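Local coordinates for protein endo-1,4-beta-xylanase 1 (PDB 1XYN) that hydrolyses internal 1,4-beta-linkages between the xylose units of xylan, a plant cell-wall hemicellulose, yielding xylooligosaccharides and xylose, at residues I3-N8 / M156-V161; S25-T30 / S169-Q174; Q31-V36 / A162-G167; S58-L63 / H83-Q88; M79-N84 / P131-T136. One frame throughout, in Å; residues are numbered along the deposited sequence.

The contacts fall along the two-sheet jelly roll of a family 11 xylanase. Contacts 1 and 3 share strand 155-166, centres about 16 Å apart, and line the cleft: contact 3 carries Glu164, the predicted proton donor, and contact 1 carries Tyr158, whose side chain is about 7 Å from that of Glu75, the predicted nucleophile. Contact 2 lies in the second sheet behind contact 3, about 9 Å between centres, with Val26 packed on Val36 and Trp28 on Phe34. Contact 4 borders contact 3 through backbone bonds from Thr60 and Leu62 to strand 155-166. It shares His83 and the calcium ion with contact 5, about 11 Å away centre to centre.

Contact 1 of 5, residues I3-N8 / M156-V161; sequences INYDQN and MNYQVV
Tyr5 and Tyr158 carry this contact as an offset stack, with centroids 4.7 Å apart and ring planes tilted by 22°. The overlap is partial. Tyr5 CE2 sits over one face of the Tyr158 ring, toward its rim, and comes within 3.7 Å of Tyr158 CD1. In return, Tyr158 CB lies over a face of the Tyr5 ring in a CH-pi contact, 4.2 Å from the centroid. In Tyr158, chi1 of 74° puts CG between the backbone N and the carbonyl carbon, and from there the ring lies against Tyr5.

The apolar packing comes from Val160, two residues along the same strand. Its CG1 meets the Tyr5 ring at the edge, in the ring plane, 3.6 Å from CD2, while CG2 reaches Gln7 CB at 3.9 Å. Of polar groups, the side-chain amide of Gln7 lies near Tyr158 OH, almost parallel to the tyrosine ring. Outside the two segments Tyr158 also touches Tyr66 and meets the Trp68 ring, so it sits in an aromatic cluster. An alanine at Tyr158 would keep the CB over Tyr5 but would probably leave the Tyr5 ring without its stacking partner and Trp68 without the ring it meets.

Strands 5-8 and 156-161 cross at 72° and are not sheet neighbours, for strand 34-40 runs between them. The pairing of the first strand with that intermediate one has a classic bulge, Asn4 and Tyr5 both facing Gly39. The contact lies in the curled cleft-bearing sheet of the family 11 jelly roll, where Tyr158 probably binds substrate, as in related enzymes.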
# COMPACT_ATOMS: atom_id res chain seq x y z
N ILE A 3 20.13 -1.89 20.48
CA ILE A 3 19.02 -1.41 19.67
C ILE A 3 19.22 0.08 19.45
O ILE A 3 19.45 0.83 20.40
CB ILE A 3 17.66 -1.64 20.34
CG1 ILE A 3 17.58 -3.05 20.94
CG2 ILE A 3 16.55 -1.43 19.35
CD1 ILE A 3 17.87 -4.18 19.97
N ASN A 4 19.20 0.49 18.18
CA ASN A 4 19.36 1.90 17.83
C ASN A 4 18.33 2.30 16.79
O ASN A 4 18.47 3.34 16.14
CB ASN A 4 20.78 2.19 17.34
CG ASN A 4 21.07 1.59 15.97
OD1 ASN A 4 20.67 0.47 15.66
ND2 ASN A 4 21.78 2.34 15.14
N TYR A 5 17.32 1.45 16.59
CA TYR A 5 16.26 1.74 15.63
C TYR A 5 14.90 1.28 16.12
O TYR A 5 14.74 0.17 16.62
CB TYR A 5 16.55 1.14 14.26
CG TYR A 5 15.61 1.67 13.20
CD1 TYR A 5 15.80 2.93 12.64
CD2 TYR A 5 14.51 0.92 12.77
CE1 TYR A 5 14.93 3.44 11.68
CE2 TYR A 5 13.62 1.43 11.82
CZ TYR A 5 13.84 2.69 11.28
OH TYR A 5 12.98 3.21 10.34
N ASP A 6 13.92 2.16 15.97
CA ASP A 6 12.56 1.89 16.38
C ASP A 6 11.63 1.95 15.17
O ASP A 6 11.44 3.01 14.55
CB ASP A 6 12.13 2.90 17.46
CG ASP A 6 10.64 2.83 17.78
OD1 ASP A 6 10.00 1.79 17.54
OD2 ASP A 6 10.10 3.84 18.28
N GLN A 7 11.11 0.79 14.81
CA GLN A 7 10.19 0.66 13.69
C GLN A 7 8.81 1.00 14.22
O GLN A 7 8.28 0.29 15.08
CB GLN A 7 10.23 -0.77 13.14
CG GLN A 7 9.17 -1.10 12.10
CD GLN A 7 9.13 -0.13 10.93
OE1 GLN A 7 8.09 0.04 10.29
NE2 GLN A 7 10.26 0.52 10.65
N ASN A 8 8.24 2.10 13.75
CA ASN A 8 6.91 2.50 14.19
C ASN A 8 6.05 2.96 13.02
O ASN A 8 6.00 4.15 12.69
CB ASN A 8 6.99 3.58 15.26
CG ASN A 8 5.64 3.86 15.89
OD1 ASN A 8 4.63 3.25 15.54
ND2 ASN A 8 5.62 4.78 16.85
N MET A 156 22.65 -3.43 2.93
CA MET A 156 21.79 -3.58 4.10
C MET A 156 21.31 -2.25 4.67
O MET A 156 22.10 -1.32 4.89
CB MET A 156 22.52 -4.34 5.21
CG MET A 156 22.69 -5.82 4.95
SD MET A 156 21.15 -6.71 5.06
CE MET A 156 21.41 -7.57 6.58
N ASN A 157 20.00 -2.15 4.89
CA ASN A 157 19.41 -0.97 5.50
C ASN A 157 18.94 -1.43 6.88
O ASN A 157 19.55 -2.33 7.44
CB ASN A 157 18.27 -0.42 4.66
CG ASN A 157 17.93 1.01 5.03
OD1 ASN A 157 17.11 1.26 5.92
ND2 ASN A 157 18.58 1.95 4.37
N TYR A 158 17.85 -0.88 7.41
CA TYR A 158 17.43 -1.30 8.75
C TYR A 158 16.96 -2.75 8.87
O TYR A 158 16.53 -3.37 7.89
CB TYR A 158 16.44 -0.30 9.37
CG TYR A 158 15.03 -0.32 8.82
CD1 TYR A 158 14.09 -1.25 9.29
CD2 TYR A 158 14.60 0.64 7.90
CE1 TYR A 158 12.77 -1.22 8.87
CE2 TYR A 158 13.28 0.68 7.48
CZ TYR A 158 12.37 -0.25 7.96
OH TYR A 158 11.05 -0.23 7.53
N GLN A 159 17.06 -3.29 10.08
CA GLN A 159 16.69 -4.67 10.35
C GLN A 159 16.13 -4.74 11.76
O GLN A 159 16.84 -4.52 12.73
CB GLN A 159 17.95 -5.54 10.22
CG GLN A 159 17.78 -7.01 10.49
CD GLN A 159 19.11 -7.76 10.39
OE1 GLN A 159 19.82 -7.93 11.38
NE2 GLN A 159 19.46 -8.17 9.18
N VAL A 160 14.84 -5.05 11.87
CA VAL A 160 14.18 -5.12 13.16
C VAL A 160 13.43 -6.42 13.35
O VAL A 160 13.36 -7.24 12.45
CB VAL A 160 13.14 -3.96 13.32
CG1 VAL A 160 13.83 -2.59 13.35
CG2 VAL A 160 12.11 -4.00 12.20
N VAL A 161 12.96 -6.63 14.57
CA VAL A 161 12.13 -7.77 14.93
C VAL A 161 10.80 -7.04 15.03
O VAL A 161 10.64 -6.16 15.87
CB VAL A 161 12.51 -8.34 16.30
CG1 VAL A 161 11.45 -9.34 16.76
CG2 VAL A 161 13.86 -9.00 16.23

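Contact 2 of 5, residues S25-T30 / S169-Q174; sequences SVNWNT and SGSASQ
Trp28 lies flat against the backbone of Gly170, and this is the main side-chain contact here. Gly170 CA is over the six-membered ring, 3.7 Å from its centroid in a CH-pi contact, and the peptides on either side of it lie over the same face: Ser169 C is 3.5 Å from Trp28 NE1, and Ser171 N is 3.4 Å from Trp28 CZ3. In Trp28, chi1 of 71° sets CG between the backbone N and the carbonyl carbon, and the indole lies across the neighbouring strand. A CB on residue 170 would run into Trp28 CZ2, so glycine suits the position. Farther along the same face, Val26 CG2 and Ala172 CB meet at 4.1 Å.

Four backbone bonds hold the strands in register. Val26 and Ala172 exchange two, each 2.8 Å between N and O. Trp28 and Gly170 exchange the next two, that from Gly170 N to Trp28 O being 3.1 Å. This antiparallel pairing belongs to the second, five-stranded sheet of the family 11 beta-sandwich. Its outward face carries Ser25, Asn27, Asn29, Ser169, Ser171 and Ser173, part of the serine-rich outer surface familiar in these xylanases; there Asn27 OD1 packs on Ser171 CB.

The inward face meets the other sheet. Phe34, Phe54 and Val163 touch the indole, and Val163 also touches Ala172. An alanine at Trp28 would probably uncover the Gly170 backbone and open a gap between the sheets beside Phe34 and Phe54. Strands 14-19 and 48-56 border the pair, with Ser25 bonding to Ser18 and Ser171 to Ser55 through their backbones.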
# COMPACT_ATOMS: atom_id res chain seq x y z
N SER A 25 6.56 -3.74 23.23
CA SER A 25 5.27 -4.27 23.62
C SER A 25 4.24 -3.65 22.69
O SER A 25 4.42 -2.53 22.21
CB SER A 25 5.00 -3.86 25.07
OG SER A 25 3.77 -4.36 25.54
N VAL A 26 3.21 -4.42 22.35
CA VAL A 26 2.13 -3.94 21.49
C VAL A 26 0.82 -4.62 21.80
O VAL A 26 0.78 -5.80 22.12
CB VAL A 26 2.39 -4.14 19.98
CG1 VAL A 26 2.62 -2.80 19.32
CG2 VAL A 26 3.54 -5.10 19.72
N ASN A 27 -0.24 -3.82 21.79
CA ASN A 27 -1.61 -4.27 22.00
C ASN A 27 -2.31 -3.61 20.84
O ASN A 27 -2.07 -2.43 20.56
CB ASN A 27 -2.17 -3.72 23.31
CG ASN A 27 -1.75 -4.53 24.51
OD1 ASN A 27 -2.24 -5.63 24.72
ND2 ASN A 27 -0.84 -3.98 25.31
N TRP A 28 -3.14 -4.35 20.12
CA TRP A 28 -3.82 -3.77 18.98
C TRP A 28 -5.24 -4.28 18.80
O TRP A 28 -5.61 -5.32 19.35
CB TRP A 28 -2.99 -3.98 17.69
CG TRP A 28 -2.95 -5.42 17.17
CD1 TRP A 28 -3.81 -6.00 16.29
CD2 TRP A 28 -2.01 -6.45 17.54
NE1 TRP A 28 -3.48 -7.32 16.09
CE2 TRP A 28 -2.38 -7.62 16.85
CE3 TRP A 28 -0.89 -6.49 18.39
CZ2 TRP A 28 -1.68 -8.83 16.98
CZ3 TRP A 28 -0.19 -7.70 18.51
CH2 TRP A 28 -0.60 -8.85 17.81
N ASN A 29 -6.02 -3.51 18.05
CA ASN A 29 -7.41 -3.82 17.72
C ASN A 29 -7.69 -2.90 16.53
O ASN A 29 -8.30 -1.84 16.66
CB ASN A 29 -8.35 -3.51 18.88
CG ASN A 29 -9.75 -4.05 18.65
OD1 ASN A 29 -10.03 -4.67 17.62
ND2 ASN A 29 -10.64 -3.82 19.61
N THR A 30 -7.22 -3.32 15.36
CA THR A 30 -7.35 -2.51 14.17
C THR A 30 -7.65 -3.27 12.87
O THR A 30 -7.46 -4.48 12.78
CB THR A 30 -6.06 -1.68 13.98
OG1 THR A 30 -6.16 -0.87 12.81
CG2 THR A 30 -4.85 -2.59 13.85
N SER A 169 -7.53 -8.11 16.67
CA SER A 169 -6.81 -7.74 17.88
C SER A 169 -5.78 -8.78 18.31
O SER A 169 -5.74 -9.92 17.79
CB SER A 169 -7.81 -7.49 19.01
OG SER A 169 -8.56 -8.66 19.31
N GLY A 170 -4.92 -8.38 19.24
CA GLY A 170 -3.89 -9.26 19.75
C GLY A 170 -2.91 -8.45 20.57
O GLY A 170 -3.09 -7.24 20.75
N SER A 171 -1.87 -9.11 21.06
CA SER A 171 -0.85 -8.45 21.86
C SER A 171 0.48 -9.21 21.76
O SER A 171 0.50 -10.39 21.43
CB SER A 171 -1.29 -8.35 23.33
OG SER A 171 -1.46 -9.62 23.91
N ALA A 172 1.57 -8.52 22.06
CA ALA A 172 2.91 -9.10 21.99
C ALA A 172 3.91 -8.34 22.87
O ALA A 172 3.90 -7.11 22.92
CB ALA A 172 3.39 -9.11 20.53
N SER A 173 4.74 -9.09 23.58
CA SER A 173 5.78 -8.53 24.44
C SER A 173 7.02 -9.31 24.07
O SER A 173 7.14 -10.49 24.40
CB SER A 173 5.46 -8.74 25.92
OG SER A 173 4.29 -8.02 26.30
N GLN A 174 7.92 -8.66 23.33
CA GLN A 174 9.12 -9.31 22.85
C GLN A 174 10.43 -8.66 23.29
O GLN A 174 10.53 -7.44 23.36
CB GLN A 174 9.07 -9.36 21.31
CG GLN A 174 8.02 -10.32 20.74
CD GLN A 174 8.42 -11.78 20.89
OE1 GLN A 174 9.56 -12.15 20.65
NE2 GLN A 174 7.47 -12.61 21.30

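Contact 3 of 5, residues Q31-V36 / A162-G167; sequences QDDFVV and AVEGWG
Glu164 meets Phe34, Asp33 and Val35 on the way from CB to its tip. CB rests 3.5 Å from Phe34 O. CG, anti to the backbone N (chi1 173°), comes 3.0 Å from Asp33 OD1, and the chain stays extended beyond it. CD packs against Val35 CG2 at 3.7 Å. At the tip OE2 comes 2.9 Å from Asp33 OD1, acceptor facing acceptor, with the two carboxylate groups nearly coplanar. The other oxygen, OE1, is hydrogen-bonded to Tyr77 OH, which fixes the rotation of the group.

Asp33 OD1 also lies 3.4 Å from Trp166 CE3, and carboxylate and indole planes stand at 89°. On the reverse side of the sheet Phe34 lays one ring face over Gly165 N.

Sound backbone bonds join Val36 and Val163, the one from Val163 N to Val36 O being 2.9 Å; those between Phe34 and Gly165 are weak. At the open end Gln31 NE2 bonds to Gln116 O of the second subunit. Antiparallel strands 34-36 and 162-166 belong to the cleft-bearing sheet, and an aspartate beside the predicted proton donor is characteristic of the acidic family 11 xylanases.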
# COMPACT_ATOMS: atom_id res chain seq x y z
N GLN A 31 -8.16 -2.53 11.89
CA GLN A 31 -8.47 -3.09 10.57
C GLN A 31 -7.32 -2.74 9.65
O GLN A 31 -7.17 -3.34 8.58
CB GLN A 31 -9.75 -2.46 10.01
CG GLN A 31 -11.05 -2.98 10.60
CD GLN A 31 -11.37 -4.39 10.15
OE1 GLN A 31 -11.28 -5.35 10.92
NE2 GLN A 31 -11.76 -4.54 8.88
N ASP A 32 -6.51 -1.78 10.07
CA ASP A 32 -5.39 -1.30 9.28
C ASP A 32 -4.01 -1.85 9.66
O ASP A 32 -3.70 -2.04 10.84
CB ASP A 32 -5.35 0.23 9.29
CG ASP A 32 -6.66 0.85 8.85
OD1 ASP A 32 -7.19 0.47 7.80
OD2 ASP A 32 -7.14 1.74 9.57
N ASP A 33 -3.18 -2.02 8.63
CA ASP A 33 -1.83 -2.55 8.75
C ASP A 33 -0.92 -1.62 9.54
O ASP A 33 -0.99 -0.40 9.43
CB ASP A 33 -1.25 -2.79 7.35
CG ASP A 33 0.14 -3.44 7.39
OD1 ASP A 33 0.37 -4.34 8.23
OD2 ASP A 33 1.01 -3.05 6.57
N PHE A 34 -0.03 -2.24 10.31
CA PHE A 34 0.95 -1.53 11.11
C PHE A 34 2.16 -2.45 11.26
O PHE A 34 2.03 -3.68 11.27
CB PHE A 34 0.37 -1.21 12.50
CG PHE A 34 0.06 -2.42 13.33
CD1 PHE A 34 -1.14 -3.09 13.20
CD2 PHE A 34 1.00 -2.91 14.24
CE1 PHE A 34 -1.42 -4.23 13.96
CE2 PHE A 34 0.73 -4.05 15.00
CZ PHE A 34 -0.49 -4.71 14.86
N VAL A 35 3.35 -1.86 11.31
CA VAL A 35 4.58 -2.61 11.47
C VAL A 35 5.38 -1.93 12.58
O VAL A 35 5.89 -0.82 12.38
CB VAL A 35 5.45 -2.59 10.18
CG1 VAL A 35 6.64 -3.53 10.35
CG2 VAL A 35 4.62 -2.97 8.97
N VAL A 36 5.46 -2.56 13.75
CA VAL A 36 6.22 -1.99 14.86
C VAL A 36 7.24 -2.99 15.38
O VAL A 36 7.01 -4.19 15.35
CB VAL A 36 5.32 -1.60 16.05
CG1 VAL A 36 4.34 -0.51 15.66
CG2 VAL A 36 4.61 -2.82 16.60
N ALA A 162 9.87 -7.35 14.14
CA ALA A 162 8.59 -6.66 14.13
C ALA A 162 7.33 -7.52 14.18
O ALA A 162 7.35 -8.72 13.89
CB ALA A 162 8.53 -5.73 12.91
N VAL A 163 6.25 -6.89 14.62
CA VAL A 163 4.94 -7.52 14.70
C VAL A 163 4.13 -6.72 13.70
O VAL A 163 4.24 -5.49 13.66
CB VAL A 163 4.32 -7.39 16.11
CG1 VAL A 163 2.86 -7.80 16.08
CG2 VAL A 163 5.06 -8.26 17.11
N GLU A 164 3.38 -7.41 12.85
CA GLU A 164 2.57 -6.73 11.84
C GLU A 164 1.19 -7.36 11.85
O GLU A 164 1.05 -8.56 12.05
CB GLU A 164 3.23 -6.86 10.46
CG GLU A 164 2.38 -6.34 9.30
CD GLU A 164 3.16 -6.22 7.98
OE1 GLU A 164 4.31 -6.71 7.91
OE2 GLU A 164 2.62 -5.64 7.01
N GLY A 165 0.17 -6.53 11.67
CA GLY A 165 -1.18 -7.07 11.68
C GLY A 165 -2.26 -6.17 11.12
O GLY A 165 -2.01 -5.02 10.75
N TRP A 166 -3.46 -6.73 11.05
CA TRP A 166 -4.64 -6.04 10.56
C TRP A 166 -5.84 -6.98 10.69
O TRP A 166 -5.67 -8.19 10.89
CB TRP A 166 -4.47 -5.61 9.10
CG TRP A 166 -4.32 -6.75 8.10
CD1 TRP A 166 -5.34 -7.43 7.47
CD2 TRP A 166 -3.10 -7.26 7.55
NE1 TRP A 166 -4.81 -8.32 6.56
CE2 TRP A 166 -3.45 -8.23 6.58
CE3 TRP A 166 -1.74 -6.98 7.77
CZ2 TRP A 166 -2.49 -8.93 5.84
CZ3 TRP A 166 -0.79 -7.68 7.03
CH2 TRP A 166 -1.16 -8.64 6.08
N GLY A 167 -7.03 -6.40 10.63
CA GLY A 167 -8.26 -7.17 10.71
C GLY A 167 -8.63 -7.79 12.05
O GLY A 167 -9.47 -8.68 12.10

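Contact 4 of 5, residues S58-L63 / H83-Q88; sequences SGTGLL and HNYPAQ. With CA (calcium ion), chain B.
Thr60 OG1 donates to Asn84 O over 2.7 Å, the shortest polar bond between the two segments. With chi1 at -54° OG1 stands beside its own backbone N, while CG2 is turned toward Tyr85. The setting is the end of a short antiparallel pairing in the cleft-bearing sheet of the jelly roll: Gly61 and His83 form a hydrogen-bonded pair, with Gly61 N to His83 O at 3.0 Å and His83 N to Gly61 O at 2.8 Å. Beyond it Asn84 takes a left-handed backbone conformation (phi 48°), and the chain leaves strand 60-63 at a steep angle.

Asn84 adds a side-chain bond to the parting. Its ND2 donates a hydrogen bond to Gly59 O at 2.8 Å, approaching from above the carbonyl plane. Two of its groups, the main-chain O and the side-chain amide, thus tie the turning chain to neighbouring residues 59 and 60.

The His83 ring has Gly61 O at its edge, and its NE2 binds the calcium ion at 2.7 Å; Asp81 OD2 is the other protein ligand. Pro86 packs on Asn111 of the second subunit. Between Leu62 and Tyr85, whose side chains cross at about a right angle, Leu62 CD2 rests 3.6 Å from Tyr85 CB.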
# COMPACT_ATOMS: atom_id res chain seq x y z
N SER A 58 -7.68 -12.44 16.69
CA SER A 58 -8.39 -12.51 15.42
C SER A 58 -7.60 -11.76 14.36
O SER A 58 -6.69 -11.01 14.70
CB SER A 58 -9.77 -11.85 15.56
OG SER A 58 -9.64 -10.45 15.77
N GLY A 59 -7.96 -11.94 13.09
CA GLY A 59 -7.26 -11.26 12.01
C GLY A 59 -5.88 -11.81 11.69
O GLY A 59 -5.51 -12.89 12.14
N THR A 60 -5.10 -11.04 10.91
CA THR A 60 -3.74 -11.43 10.52
C THR A 60 -2.69 -10.92 11.51
O THR A 60 -2.71 -9.74 11.88
CB THR A 60 -3.38 -10.86 9.13
OG1 THR A 60 -4.39 -11.25 8.18
CG2 THR A 60 -2.02 -11.38 8.67
N GLY A 61 -1.76 -11.79 11.88
CA GLY A 61 -0.69 -11.42 12.80
C GLY A 61 0.60 -12.14 12.43
O GLY A 61 0.59 -13.36 12.24
N LEU A 62 1.70 -11.39 12.35
CA LEU A 62 3.00 -11.96 12.00
C LEU A 62 4.13 -11.53 12.94
O LEU A 62 4.23 -10.35 13.27
CB LEU A 62 3.40 -11.52 10.58
CG LEU A 62 2.35 -11.24 9.49
CD1 LEU A 62 3.03 -10.68 8.24
CD2 LEU A 62 1.58 -12.50 9.16
N LEU A 63 4.94 -12.48 13.39
CA LEU A 63 6.09 -12.18 14.23
C LEU A 63 7.31 -12.55 13.38
O LEU A 63 7.50 -13.72 13.03
CB LEU A 63 6.07 -13.00 15.53
CG LEU A 63 7.26 -12.78 16.48
CD1 LEU A 63 7.35 -11.32 16.92
CD2 LEU A 63 7.14 -13.71 17.69
N HIS A 83 -0.35 -15.91 11.58
CA HIS A 83 -1.74 -16.36 11.68
C HIS A 83 -2.54 -15.65 10.64
O HIS A 83 -2.43 -14.43 10.51
CB HIS A 83 -2.34 -15.97 13.01
CG HIS A 83 -1.54 -16.43 14.17
ND1 HIS A 83 -1.93 -17.49 14.96
CD2 HIS A 83 -0.36 -16.01 14.66
CE1 HIS A 83 -1.02 -17.69 15.89
NE2 HIS A 83 -0.05 -16.80 15.73
N ASN A 84 -3.39 -16.40 9.95
CA ASN A 84 -4.27 -15.88 8.91
C ASN A 84 -3.50 -14.98 7.97
O ASN A 84 -3.93 -13.87 7.67
CB ASN A 84 -5.43 -15.11 9.56
CG ASN A 84 -6.17 -15.94 10.61
OD1 ASN A 84 -6.89 -16.88 10.28
ND2 ASN A 84 -5.97 -15.59 11.88
N TYR A 85 -2.34 -15.45 7.53
CA TYR A 85 -1.50 -14.70 6.62
C TYR A 85 -1.70 -15.16 5.18
O TYR A 85 -1.32 -16.28 4.83
CB TYR A 85 -0.03 -14.85 7.02
CG TYR A 85 0.92 -14.28 6.01
CD1 TYR A 85 0.81 -12.95 5.59
CD2 TYR A 85 1.90 -15.07 5.41
CE1 TYR A 85 1.63 -12.42 4.61
CE2 TYR A 85 2.74 -14.56 4.42
CZ TYR A 85 2.60 -13.23 4.03
OH TYR A 85 3.41 -12.71 3.05
N PRO A 86 -2.29 -14.30 4.33
CA PRO A 86 -2.56 -14.58 2.91
C PRO A 86 -1.26 -14.78 2.15
O PRO A 86 -0.73 -13.83 1.56
CB PRO A 86 -3.26 -13.31 2.44
CG PRO A 86 -3.90 -12.77 3.68
CD PRO A 86 -2.81 -12.97 4.70
N ALA A 87 -0.74 -16.01 2.17
CA ALA A 87 0.50 -16.36 1.49
C ALA A 87 0.51 -15.88 0.04
O ALA A 87 -0.05 -16.53 -0.85
CB ALA A 87 0.72 -17.87 1.56
N GLN A 88 1.16 -14.75 -0.18
CA GLN A 88 1.23 -14.16 -1.51
C GLN A 88 2.56 -14.37 -2.23
O GLN A 88 3.63 -14.34 -1.62
CB GLN A 88 0.93 -12.66 -1.45
CG GLN A 88 -0.50 -12.32 -1.06
CD GLN A 88 -1.51 -12.85 -2.06
OE1 GLN A 88 -1.58 -12.38 -3.20
NE2 GLN A 88 -2.31 -13.82 -1.63
CA CA B . 1.45 -18.36 17.36

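Contact 5 of 5, residues M79-N84 / P131-T136; sequences MEDNHN and PRTSGT. With CA (calcium ion), chain B.
The guanidinium of Arg132 receives Glu80 at its edge and has Gly135 CA over one face, 3.7 Å above the plane. NE and NH2 both point at a single oxygen, Glu80 OE1, with NE at 2.7 Å and NH2 at 2.8 Å. That oxygen lies in the guanidinium plane, whereas the carboxylate is turned 48° out of it, so NH2 meets OE1 from above the carboxylate plane. NH2 also bonds to Thr136 O, and Glu80 OE2 is taken by Tyr102 OH, so this salt bridge has its rotation set from both ends. A CB at Gly135 would collide with Arg132 NH1.

The two side chains run side by side, pointing the same way. For Glu80 this needs a bend at chi2 (-64°), which carries CD back toward the arginine. The backbones join as well, Arg132 N giving a bond of 2.8 Å to Glu80 O.

Next to this, Asp81 OD1 packs on Pro131 CB at 3.3 Å, and its OD2 binds the calcium ion at 2.6 Å, joining His83 as protein ligand. Glu80 and Asp81 both face Leu63, a classic beta bulge at the corner where the strand changes sheet, and one residue of the bulge, Asp81, is thus itself part of the calcium site.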
# COMPACT_ATOMS: atom_id res chain seq x y z
N MET A 79 9.61 -14.93 8.89
CA MET A 79 8.51 -15.19 9.80
C MET A 79 8.72 -16.37 10.70
O MET A 79 8.92 -17.48 10.22
CB MET A 79 7.22 -15.37 9.01
CG MET A 79 6.64 -14.09 8.48
SD MET A 79 5.28 -14.38 7.35
CE MET A 79 5.73 -13.23 6.05
N GLU A 80 8.69 -16.12 12.00
CA GLU A 80 8.86 -17.16 13.00
C GLU A 80 7.50 -17.62 13.45
O GLU A 80 7.33 -18.71 14.00
CB GLU A 80 9.67 -16.63 14.19
CG GLU A 80 11.07 -16.17 13.80
CD GLU A 80 11.93 -17.30 13.28
OE1 GLU A 80 12.13 -18.27 14.03
OE2 GLU A 80 12.40 -17.23 12.13
N ASP A 81 6.51 -16.79 13.13
CA ASP A 81 5.14 -17.06 13.48
C ASP A 81 4.23 -16.22 12.61
O ASP A 81 4.59 -15.12 12.19
CB ASP A 81 4.95 -16.70 14.94
CG ASP A 81 3.65 -17.19 15.49
OD1 ASP A 81 3.01 -18.09 14.91
OD2 ASP A 81 3.29 -16.64 16.54
N ASN A 82 3.05 -16.77 12.32
CA ASN A 82 2.06 -16.09 11.49
C ASN A 82 0.69 -16.74 11.63
O ASN A 82 0.59 -17.96 11.85
CB ASN A 82 2.49 -16.05 10.01
CG ASN A 82 2.42 -17.42 9.33
OD1 ASN A 82 1.57 -17.64 8.46
ND2 ASN A 82 3.33 -18.33 9.69
N HIS A 83 -0.35 -15.91 11.58
CA HIS A 83 -1.74 -16.36 11.68
C HIS A 83 -2.54 -15.65 10.64
O HIS A 83 -2.43 -14.43 10.51
CB HIS A 83 -2.34 -15.97 13.01
CG HIS A 83 -1.54 -16.43 14.17
ND1 HIS A 83 -1.93 -17.49 14.96
CD2 HIS A 83 -0.36 -16.01 14.66
CE1 HIS A 83 -1.02 -17.69 15.89
NE2 HIS A 83 -0.05 -16.80 15.73
N ASN A 84 -3.39 -16.40 9.95
CA ASN A 84 -4.27 -15.88 8.91
C ASN A 84 -3.50 -14.98 7.97
O ASN A 84 -3.93 -13.87 7.67
CB ASN A 84 -5.43 -15.11 9.56
CG ASN A 84 -6.17 -15.94 10.61
OD1 ASN A 84 -6.89 -16.88 10.28
ND2 ASN A 84 -5.97 -15.59 11.88
N PRO A 131 5.95 -22.67 13.70
CA PRO A 131 5.85 -21.38 14.39
C PRO A 131 6.31 -21.40 15.84
O PRO A 131 6.03 -22.36 16.58
CB PRO A 131 4.36 -21.05 14.29
CG PRO A 131 3.94 -21.73 13.05
CD PRO A 131 4.62 -23.06 13.18
N ARG A 132 7.01 -20.34 16.24
CA ARG A 132 7.51 -20.16 17.60
C ARG A 132 7.49 -18.68 17.96
O ARG A 132 7.37 -17.82 17.09
CB ARG A 132 8.94 -20.73 17.76
CG ARG A 132 9.97 -20.13 16.82
CD ARG A 132 11.40 -20.61 17.08
NE ARG A 132 12.32 -19.94 16.16
CZ ARG A 132 13.64 -20.09 16.12
NH1 ARG A 132 14.25 -20.90 16.97
NH2 ARG A 132 14.35 -19.44 15.21
N THR A 133 7.60 -18.40 19.25
CA THR A 133 7.61 -17.04 19.76
C THR A 133 8.89 -16.74 20.54
O THR A 133 9.03 -15.65 21.10
CB THR A 133 6.39 -16.80 20.68
OG1 THR A 133 6.28 -17.86 21.63
CG2 THR A 133 5.12 -16.72 19.86
N SER A 134 9.82 -17.69 20.54
CA SER A 134 11.10 -17.55 21.25
C SER A 134 12.20 -18.27 20.47
O SER A 134 12.00 -19.41 20.02
CB SER A 134 11.01 -18.20 22.64
OG SER A 134 9.82 -17.83 23.32
N GLY A 135 13.35 -17.64 20.30
CA GLY A 135 14.44 -18.29 19.59
C GLY A 135 15.53 -17.40 19.04
O GLY A 135 15.65 -16.23 19.41
N THR A 136 16.37 -17.98 18.20
CA THR A 136 17.47 -17.28 17.55
C THR A 136 17.26 -17.49 16.07
O THR A 136 16.84 -18.57 15.65
CB THR A 136 18.83 -17.88 17.91
OG1 THR A 136 19.03 -17.81 19.33
CG2 THR A 136 19.96 -17.13 17.20
CA CA B . 1.45 -18.36 17.36